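Local coordinates for effector protein B, substrate of the Dot/Icm secretion system (Legionella drancourtii, PDB 4JVS) that probably acts, through the GAP domain modelled here, as a GTPase-activating protein that speeds GTP hydrolysis on a host GTPase, at residues 62-65 with 66-70; 167-170 with 171-175. All blocks are in the same frame, centred on the assembly; numbering follows the deposited sequence.

Interaction 1. Residues 62-65 with 66-70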
loop_
_atom_site.group_PDB
_atom_site.type_symbol
_atom_site.label_atom_id
_atom_site.label_comp_id
_atom_site.label_asym_id
_atom_site.label_seq_id
_atom_site.Cartn_x
_atom_site.Cartn_y
_atom_site.Cartn_z
ATOM N N GLN A 62 10.070 -12.036 -10.849
ATOM C CA GLN A 62 9.364 -13.264 -11.219
ATOM C C GLN A 62 8.523 -13.800 -10.057
ATOM O O GLN A 62 7.470 -14.395 -10.268
ATOM C CB GLN A 62 10.334 -14.347 -11.715
ATOM C CG GLN A 62 11.317 -13.892 -12.802
ATOM C CD GLN A 62 10.665 -13.598 -14.148
ATOM O OE1 GLN A 62 10.020 -14.467 -14.746
ATOM N NE2 GLN A 62 10.850 -12.371 -14.641
ATOM N N LEU A 63 8.991 -13.597 -8.828
ATOM C CA LEU A 63 8.243 -14.053 -7.673
ATOM C C LEU A 63 6.945 -13.267 -7.601
ATOM O O LEU A 63 5.891 -13.824 -7.290
ATOM C CB LEU A 63 9.046 -13.855 -6.393
ATOM C CG LEU A 63 8.969 -14.967 -5.337
ATOM C CD1 LEU A 63 9.380 -14.447 -3.972
ATOM C CD2 LEU A 63 7.598 -15.557 -5.283
ATOM N N ALA A 64 7.027 -11.972 -7.900
ATOM C CA ALA A 64 5.842 -11.125 -7.904
ATOM C C ALA A 64 4.839 -11.504 -9.007
ATOM O O ALA A 64 3.641 -11.597 -8.735
ATOM C CB ALA A 64 6.227 -9.656 -7.986
ATOM N N LYS A 65 5.306 -11.730 -10.236
ATOM C CA LYS A 65 4.404 -12.224 -11.287
ATOM C C LYS A 65 3.726 -13.512 -10.837
ATOM O O LYS A 65 2.525 -13.694 -11.009
ATOM C CB LYS A 65 5.134 -12.457 -12.614
ATOM C CG LYS A 65 5.804 -11.199 -13.185
ATOM C CD LYS A 65 7.019 -11.526 -14.079
ATOM C CE LYS A 65 7.791 -10.262 -14.503
ATOM N NZ LYS A 65 7.016 -9.347 -15.415
ATOM N N CYS A 66 4.511 -14.385 -10.229
ATOM C CA CYS A 66 4.050 -15.689 -9.781
ATOM C C CYS A 66 2.943 -15.564 -8.728
ATOM O O CYS A 66 1.917 -16.252 -8.793
ATOM C CB CYS A 66 5.243 -16.473 -9.229
ATOM S SG CYS A 66 4.930 -18.189 -8.801
ATOM N N PHE A 67 3.146 -14.682 -7.759
ATOM C CA PHE A 67 2.115 -14.435 -6.760
ATOM C C PHE A 67 0.897 -13.741 -7.379
ATOM O O PHE A 67 -0.254 -14.066 -7.063
ATOM C CB PHE A 67 2.660 -13.599 -5.605
ATOM C CG PHE A 67 1.589 -12.974 -4.776
ATOM C CD1 PHE A 67 0.871 -13.736 -3.877
ATOM C CD2 PHE A 67 1.288 -11.626 -4.907
ATOM C CE1 PHE A 67 -0.119 -13.172 -3.120
ATOM C CE2 PHE A 67 0.307 -11.057 -4.153
ATOM C CZ PHE A 67 -0.403 -11.830 -3.254
ATOM N N ASN A 68 1.158 -12.779 -8.258
ATOM C CA ASN A 68 0.088 -12.054 -8.920
ATOM C C ASN A 68 -0.791 -12.963 -9.770
ATOM O O ASN A 68 -1.994 -12.778 -9.824
ATOM C CB ASN A 68 0.657 -10.905 -9.749
ATOM C CG ASN A 68 1.300 -9.830 -8.892
ATOM O OD1 ASN A 68 0.888 -9.594 -7.755
ATOM N ND2 ASN A 68 2.314 -9.173 -9.432
ATOM N N ASP A 69 -0.196 -13.947 -10.432
ATOM C CA ASP A 69 -0.979 -14.907 -11.210
ATOM C C ASP A 69 -1.937 -15.646 -10.288
ATOM O O ASP A 69 -3.109 -15.841 -10.612
ATOM C CB ASP A 69 -0.075 -15.936 -11.907
ATOM C CG ASP A 69 0.758 -15.337 -13.012
ATOM O OD1 ASP A 69 0.508 -14.163 -13.379
ATOM O OD2 ASP A 69 1.658 -16.051 -13.521
ATOM N N TYR A 70 -1.443 -16.056 -9.131
ATOM C CA TYR A 70 -2.238 -16.791 -8.163
ATOM C C TYR A 70 -3.365 -15.963 -7.607
ATOM O O TYR A 70 -4.470 -16.414 -7.539
ATOM C CB TYR A 70 -1.378 -17.346 -7.032
ATOM C CG TYR A 70 -2.150 -18.027 -5.952
ATOM C CD1 TYR A 70 -2.851 -19.142 -6.210
ATOM C CD2 TYR A 70 -2.162 -17.552 -4.678
ATOM C CE1 TYR A 70 -3.544 -19.744 -5.265
ATOM C CE2 TYR A 70 -2.861 -18.158 -3.729
ATOM C CZ TYR A 70 -3.552 -19.251 -4.030
ATOM O OH TYR A 70 -4.278 -19.903 -3.103
#

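Interaction 2. Residues 167-170 with 171-175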
loop_
_atom_site.group_PDB
_atom_site.type_symbol
_atom_site.label_atom_id
_atom_site.label_comp_id
_atom_site.label_asym_id
_atom_site.label_seq_id
_atom_site.Cartn_x
_atom_site.Cartn_y
_atom_site.Cartn_z
ATOM N N GLY A 167 0.877 -13.572 1.282
ATOM C CA GLY A 167 1.741 -13.828 0.149
ATOM C C GLY A 167 2.710 -12.684 -0.043
ATOM O O GLY A 167 3.879 -12.907 -0.381
ATOM N N GLN A 168 2.220 -11.463 0.174
ATOM C CA GLN A 168 3.042 -10.264 0.079
ATOM C C GLN A 168 4.184 -10.327 1.082
ATOM O O GLN A 168 5.325 -9.979 0.780
ATOM C CB GLN A 168 2.198 -9.024 0.350
ATOM C CG GLN A 168 1.119 -8.762 -0.696
ATOM C CD GLN A 168 0.463 -7.398 -0.538
ATOM O OE1 GLN A 168 -0.079 -7.065 0.524
ATOM N NE2 GLN A 168 0.516 -6.601 -1.593
ATOM N N ASN A 169 3.872 -10.794 2.278
ATOM C CA ASN A 169 4.835 -10.826 3.356
ATOM C C ASN A 169 5.964 -11.825 3.090
ATOM O O ASN A 169 7.105 -11.596 3.496
ATOM C CB ASN A 169 4.112 -11.122 4.667
ATOM C CG ASN A 169 4.962 -10.847 5.887
ATOM O OD1 ASN A 169 5.967 -10.138 5.819
ATOM N ND2 ASN A 169 4.559 -11.412 7.020
ATOM N N ILE A 170 5.647 -12.927 2.411
ATOM C CA ILE A 170 6.660 -13.905 2.028
ATOM C C ILE A 170 7.719 -13.220 1.161
ATOM O O ILE A 170 8.921 -13.346 1.387
ATOM C CB ILE A 170 6.045 -15.078 1.233
ATOM C CG1 ILE A 170 5.056 -15.865 2.096
ATOM C CG2 ILE A 170 7.131 -15.996 0.687
ATOM C CD1 ILE A 170 4.386 -17.008 1.357
ATOM N N ILE A 171 7.249 -12.475 0.172
ATOM C CA ILE A 171 8.116 -11.729 -0.719
ATOM C C ILE A 171 8.873 -10.655 0.045
ATOM O O ILE A 171 10.049 -10.433 -0.212
ATOM C CB ILE A 171 7.293 -11.089 -1.854
ATOM C CG1 ILE A 171 6.599 -12.194 -2.666
ATOM C CG2 ILE A 171 8.171 -10.189 -2.706
ATOM C CD1 ILE A 171 5.916 -11.733 -3.919
ATOM N N LEU A 172 8.198 -10.013 1.000
ATOM C CA LEU A 172 8.801 -8.988 1.857
ATOM C C LEU A 172 9.970 -9.552 2.657
ATOM O O LEU A 172 11.083 -9.008 2.636
ATOM C CB LEU A 172 7.760 -8.440 2.838
ATOM C CG LEU A 172 7.862 -7.011 3.393
ATOM C CD1 LEU A 172 7.077 -6.873 4.683
ATOM C CD2 LEU A 172 9.278 -6.534 3.604
ATOM N N GLN A 173 9.709 -10.633 3.384
ATOM C CA GLN A 173 10.734 -11.213 4.238
ATOM C C GLN A 173 11.933 -11.686 3.418
ATOM O O GLN A 173 13.074 -11.532 3.854
ATOM C CB GLN A 173 10.160 -12.337 5.101
ATOM C CG GLN A 173 9.017 -11.890 6.002
ATOM C CD GLN A 173 9.405 -10.771 6.955
ATOM O OE1 GLN A 173 10.569 -10.638 7.337
ATOM N NE2 GLN A 173 8.425 -9.961 7.345
ATOM N N LEU A 174 11.677 -12.232 2.229
ATOM C CA LEU A 174 12.761 -12.658 1.340
ATOM C C LEU A 174 13.610 -11.480 0.848
ATOM O O LEU A 174 14.835 -11.565 0.821
ATOM C CB LEU A 174 12.225 -13.459 0.149
ATOM C CG LEU A 174 11.550 -14.799 0.462
ATOM C CD1 LEU A 174 11.163 -15.523 -0.827
ATOM C CD2 LEU A 174 12.425 -15.678 1.349
ATOM N N ARG A 175 12.951 -10.388 0.461
ATOM C CA ARG A 175 13.638 -9.176 0.011
ATOM C C ARG A 175 14.454 -8.584 1.156
ATOM O O ARG A 175 15.548 -8.055 0.939
ATOM C CB ARG A 175 12.629 -8.146 -0.519
ATOM C CG ARG A 175 13.119 -7.306 -1.701
ATOM C CD ARG A 175 13.010 -5.785 -1.450
ATOM N NE ARG A 175 11.668 -5.366 -1.035
ATOM C CZ ARG A 175 11.405 -4.618 0.041
ATOM N NH1 ARG A 175 12.394 -4.190 0.827
ATOM N NH2 ARG A 175 10.145 -4.296 0.335
#

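Interaction 1. Residues 62-65 with 66-70
The ring of F67 has the carbonyl oxygen of A64 at its rim, close to the ring plane, one turn back on the helix. Its CG stands anti to the backbone N (chi1 163°), which carries the ring away from residues 62-65 toward the neighbouring parts of the domain; there it meets F34 edge-to-face and also packs on V128 and I171. The same A64 O faces a second flat group, the amide of N68. N68 CB points back toward 62-65, and its CG lies beside the backbone N (chi1 -66°), bringing the amide alongside the A64 carbonyl, with N68 ND2 2.9 Å from A64 O. The angle at that nitrogen is too poor for a hydrogen bond; ND2 instead donates to the backbone oxygen of V128. A64 O is taken by the backbone of N68, N to O 2.8 Å. The methyl of A64 lies 4.2 Å from N68 ND2, so the amide passes close by a small apolar group.

One residue on, the D69 carboxylate folds back in the same way over the K65 carbonyl, with D69 OD1 3.1 Å from K65 O. Both are acceptors, so this is proximity and not a hydrogen bond; K65 O accepts the N-H of D69 instead. Earlier in the segment, C66 CB lies 3.2 Å from Q62 O, and the C66 side chain touches F34 and L37.

Four backbone bonds, each running from an N-H back to the carbonyl four residues earlier, including F67 N to L63 O at 2.9 Å, make this a regular alpha-helical stretch of helix 60-80. Its main-chain acceptors are used within the helix, while the amide of N68 ties the helix to the loop at V128, and D69, exposed, probably faces solvent.

Interaction 2. Residues 167-170 with 171-175
N169 O receives the N-H of Q173 at 2.8 Å from Q173 N, an almost straight bond with 170° at the hydrogen. The aliphatic part of Q173 closes over the same oxygen, its CG 3.2 Å from N169 O, and the CB of L172 approaches it as well. The two side chains then repeat the link outside the helix: Q173 NE2 donates to N169 OD1 over 2.9 Å. OD1 lies near the amide plane of Q173, and NE2 reaches the oxygen only slightly tilted from the carbonyl plane of N169, while the two amides are turned steeply against each other, 77° apart. N169 extends with CG anti to the backbone N (chi1 -166°), and the Q173 chain is bent at chi2 to return its amide to it. L172 CD1, 3.6 Å from N169 OD1, lies against that oxygen too.

Elsewhere the side-chain contact is apolar. I170 CG2 and L174 CD1 meet at 4.3 Å, two branched side chains side by side, and both also reach helices 34-45 and 193-214. L174 N bonds to I170 O at 3.1 Å, whereas the bond from I171 N to G167 O is weak.

I170, I171 and L174 pack within the GAP domain; Q168 and R175, which also have partners in their own chain, touch another protein chain along with N169 and L172. R175 NH1 reaches outside both segments for its salt bridge, to an acidic side chain of that other protein. The N169-Q173 pair satisfies one amide oxygen by one amide N-H without any charge, which should steady the N169 amide where its residue packs on an apolar side chain of the partner.

Interactions 1 and 2 are short stretches of two helices, 60-80 and 156-177, that pack against each other inside the N-terminal subdomain of the GAP domain. They meet directly: L63 CD1 touches both L174 CD1 and I171 CG1, each at 3.8 Å, and F67 CE1 comes up to G167 CA, where no side chain intervenes. Interaction 2 is the more buried, adding a side-chain amide bond to its backbone ladder. Interaction 1 is partly buried; its hydrogen bonds between the two segments are all backbone ones, and its amide turns to a loop. The other protein chain contacts several of residues 167-175 but none of residues 62-70.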